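Local coordinates for protein peptide methionine sulfoxide reductase MsrA (Corynebacterium diphtheriae, PDB 4D7L) that reduces the S-epimer of methionine sulfoxide, free or within proteins, back to methionine and so probably repairs oxidatively damaged proteins, at residues E64-G69 and V117-D122. Residues are numbered along the deposited sequence; the frame is centred on the assembly and turned at random.
With PGE (triethylene glycol), chain K.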
loop_
_atom_site.group_PDB
_atom_site.type_symbol
_atom_site.label_atom_id
_atom_site.label_comp_id
_atom_site.label_asym_id
_atom_site.label_seq_id
_atom_site.Cartn_x
_atom_site.Cartn_y
_atom_site.Cartn_z
ATOM N N GLU A 64 -4.669 -13.757 -7.930
ATOM C CA GLU A 64 -5.389 -13.137 -6.826
ATOM C C GLU A 64 -4.782 -11.757 -6.604
ATOM O O GLU A 64 -3.677 -11.487 -7.096
ATOM C CB GLU A 64 -5.303 -14.009 -5.570
ATOM C CG GLU A 64 -6.047 -15.365 -5.717
ATOM C CD GLU A 64 -5.850 -16.343 -4.527
ATOM O OE1 GLU A 64 -5.127 -16.014 -3.547
ATOM O OE2 GLU A 64 -6.421 -17.463 -4.580
ATOM N N THR A 65 -5.493 -10.895 -5.873
ATOM C CA THR A 65 -5.012 -9.550 -5.567
ATOM C C THR A 65 -5.081 -9.278 -4.068
ATOM O O THR A 65 -6.066 -9.644 -3.409
ATOM C CB THR A 65 -5.836 -8.474 -6.300
ATOM O OG1 THR A 65 -5.798 -8.716 -7.711
ATOM C CG2 THR A 65 -5.271 -7.068 -6.003
ATOM N N ILE A 66 -4.022 -8.672 -3.530
ATOM C CA ILE A 66 -4.052 -8.113 -2.179
ATOM C C ILE A 66 -3.527 -6.673 -2.222
ATOM O O ILE A 66 -2.653 -6.337 -3.030
ATOM C CB ILE A 66 -3.240 -8.989 -1.182
ATOM C CG1 ILE A 66 -3.427 -8.523 0.273
ATOM C CG2 ILE A 66 -1.749 -9.107 -1.604
ATOM C CD1 ILE A 66 -2.634 -9.401 1.287
ATOM N N TYR A 67 -4.091 -5.814 -1.377
ATOM C CA TYR A 67 -3.719 -4.406 -1.333
ATOM C C TYR A 67 -2.968 -4.116 -0.045
ATOM O O TYR A 67 -3.482 -4.355 1.043
ATOM C CB TYR A 67 -4.965 -3.509 -1.430
ATOM C CG TYR A 67 -5.708 -3.692 -2.726
ATOM C CD1 TYR A 67 -6.693 -4.665 -2.842
ATOM C CD2 TYR A 67 -5.395 -2.927 -3.852
ATOM C CE1 TYR A 67 -7.379 -4.864 -4.037
ATOM C CE2 TYR A 67 -6.080 -3.118 -5.057
ATOM C CZ TYR A 67 -7.069 -4.090 -5.134
ATOM O OH TYR A 67 -7.744 -4.295 -6.303
ATOM N N ILE A 68 -1.756 -3.590 -0.169
ATOM C CA ILE A 68 -0.862 -3.479 0.977
ATOM C C ILE A 68 -0.443 -2.053 1.238
ATOM O O ILE A 68 0.044 -1.367 0.322
ATOM C CB ILE A 68 0.413 -4.325 0.747
ATOM C CG1 ILE A 68 0.035 -5.792 0.530
ATOM C CG2 ILE A 68 1.406 -4.168 1.915
ATOM C CD1 ILE A 68 -0.629 -6.399 1.717
ATOM N N GLY A 69 -0.594 -1.614 2.481
ATOM C CA GLY A 69 -0.091 -0.305 2.869
ATOM C C GLY A 69 0.962 -0.425 3.956
ATOM O O GLY A 69 0.666 -0.871 5.068
ATOM N N VAL A 117 0.001 -0.426 -2.282
ATOM C CA VAL A 117 0.489 -1.236 -3.381
ATOM C C VAL A 117 -0.542 -2.297 -3.721
ATOM O O VAL A 117 -0.939 -3.085 -2.853
ATOM C CB VAL A 117 1.811 -1.951 -3.040
ATOM C CG1 VAL A 117 2.319 -2.775 -4.264
ATOM C CG2 VAL A 117 2.873 -0.957 -2.595
ATOM N N GLU A 118 -1.001 -2.274 -4.967
ATOM C CA GLU A 118 -1.811 -3.344 -5.531
ATOM C C GLU A 118 -0.858 -4.487 -5.884
ATOM O O GLU A 118 0.047 -4.302 -6.685
ATOM C CB GLU A 118 -2.544 -2.859 -6.778
ATOM C CG GLU A 118 -3.273 -3.987 -7.545
ATOM C CD GLU A 118 -3.812 -3.546 -8.896
ATOM O OE1 GLU A 118 -3.251 -2.603 -9.511
ATOM O OE2 GLU A 118 -4.799 -4.158 -9.354
ATOM N N VAL A 119 -1.034 -5.641 -5.252
ATOM C CA VAL A 119 -0.173 -6.790 -5.493
ATOM C C VAL A 119 -0.985 -7.911 -6.140
ATOM O O VAL A 119 -1.868 -8.500 -5.514
ATOM C CB VAL A 119 0.454 -7.296 -4.193
ATOM C CG1 VAL A 119 1.409 -8.459 -4.478
ATOM C CG2 VAL A 119 1.182 -6.168 -3.505
ATOM N N VAL A 120 -0.704 -8.180 -7.399
ATOM C CA VAL A 120 -1.372 -9.262 -8.090
ATOM C C VAL A 120 -0.444 -10.463 -8.128
ATOM O O VAL A 120 0.682 -10.350 -8.593
ATOM C CB VAL A 120 -1.754 -8.864 -9.506
ATOM C CG1 VAL A 120 -2.491 -10.001 -10.191
ATOM C CG2 VAL A 120 -2.620 -7.593 -9.472
ATOM N N TYR A 121 -0.910 -11.622 -7.668
ATOM C CA TYR A 121 0.016 -12.746 -7.520
ATOM C C TYR A 121 -0.572 -14.061 -8.004
ATOM O O TYR A 121 -1.785 -14.225 -8.085
ATOM C CB TYR A 121 0.463 -12.877 -6.053
ATOM C CG TYR A 121 -0.676 -13.192 -5.102
ATOM C CD1 TYR A 121 -1.502 -12.178 -4.621
ATOM C CD2 TYR A 121 -0.932 -14.498 -4.696
ATOM C CE1 TYR A 121 -2.547 -12.452 -3.755
ATOM C CE2 TYR A 121 -1.985 -14.785 -3.835
ATOM C CZ TYR A 121 -2.781 -13.758 -3.366
ATOM O OH TYR A 121 -3.828 -14.046 -2.524
ATOM N N ASP A 122 0.329 -14.986 -8.331
ATOM C CA ASP A 122 -0.010 -16.347 -8.707
ATOM C C ASP A 122 -0.033 -17.190 -7.437
ATOM O O ASP A 122 1.023 -17.460 -6.857
ATOM C CB ASP A 122 1.030 -16.908 -9.691
ATOM C CG ASP A 122 0.725 -18.349 -10.134
ATOM O OD1 ASP A 122 -0.126 -19.037 -9.511
ATOM O OD2 ASP A 122 1.380 -18.804 -11.092
HETATM C C1 PGE K . -8.317 -10.785 -8.983
HETATM O O1 PGE K . -6.918 -10.845 -9.197
HETATM C C2 PGE K . -8.585 -10.430 -7.532
HETATM O O2 PGE K . -9.905 -9.953 -7.361
HETATM O O HOH W 1 -6.221 -6.614 -9.470
HETATM O O HOH W 2 -7.277 -3.012 -8.547
#
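Glu118 OE2 is gripped by two waters, each donating to it at 2.8 Å, and by a salt bridge from Arg58. One water continues to Thr65 OG1 and the other, lying in the ring plane at the edge of Tyr67, to Tyr67 OH, tying the carboxylate to both facing neighbours. Ser90 on strand 86-94 holds OE1. With CG anti to the backbone N (chi1 172°), the glutamate runs extended beside the Tyr67 ring, CG 3.9 Å from Tyr67 CE2, and carboxylate and ring planes are nearly parallel, 11° apart. Thr65 CG2 touches the same CG, while Thr65 OG1 also bonds a triethylene glycol probably left from crystallisation.

The other face is mostly apolar. Ile66 and Val119 stand side by side, Ile66 CG2 lying 3.9 Å from Val119 CB, and helices 128-137 and 73-81 pack over this layer. At its end the Tyr121 ring, swung between its own N and carbonyl carbon (chi1 63°), lies against Glu64, whose CB sits over one ring face, 3.4 Å from Tyr121 CZ. Tyr121 OH lies 2.6 Å from Glu64 OE1, at most a weak bond, the carboxylate standing nearly upright to the ring.

Backbone pairing is antiparallel: Glu64–Tyr121, Ile66–Val119 and Ile68–Val117 are hydrogen-bonded pairs, each with two bonds. Strands 64-69 and 114-121 are thereby joined at the middle of the mixed sheet of the MsrA fold, with the side chain of Val117 about 9 Å from that of Cys72, the predicted active-site residue. The pair thus has two chemically different faces: one packs Ile66, Ile68, Val117 and Val119 against helices, with Tyr121 and Glu64 at its end, whereas the other keeps a buried carboxylate, its charge probably offset by Arg58, its oxygens also held by Ser90 and water.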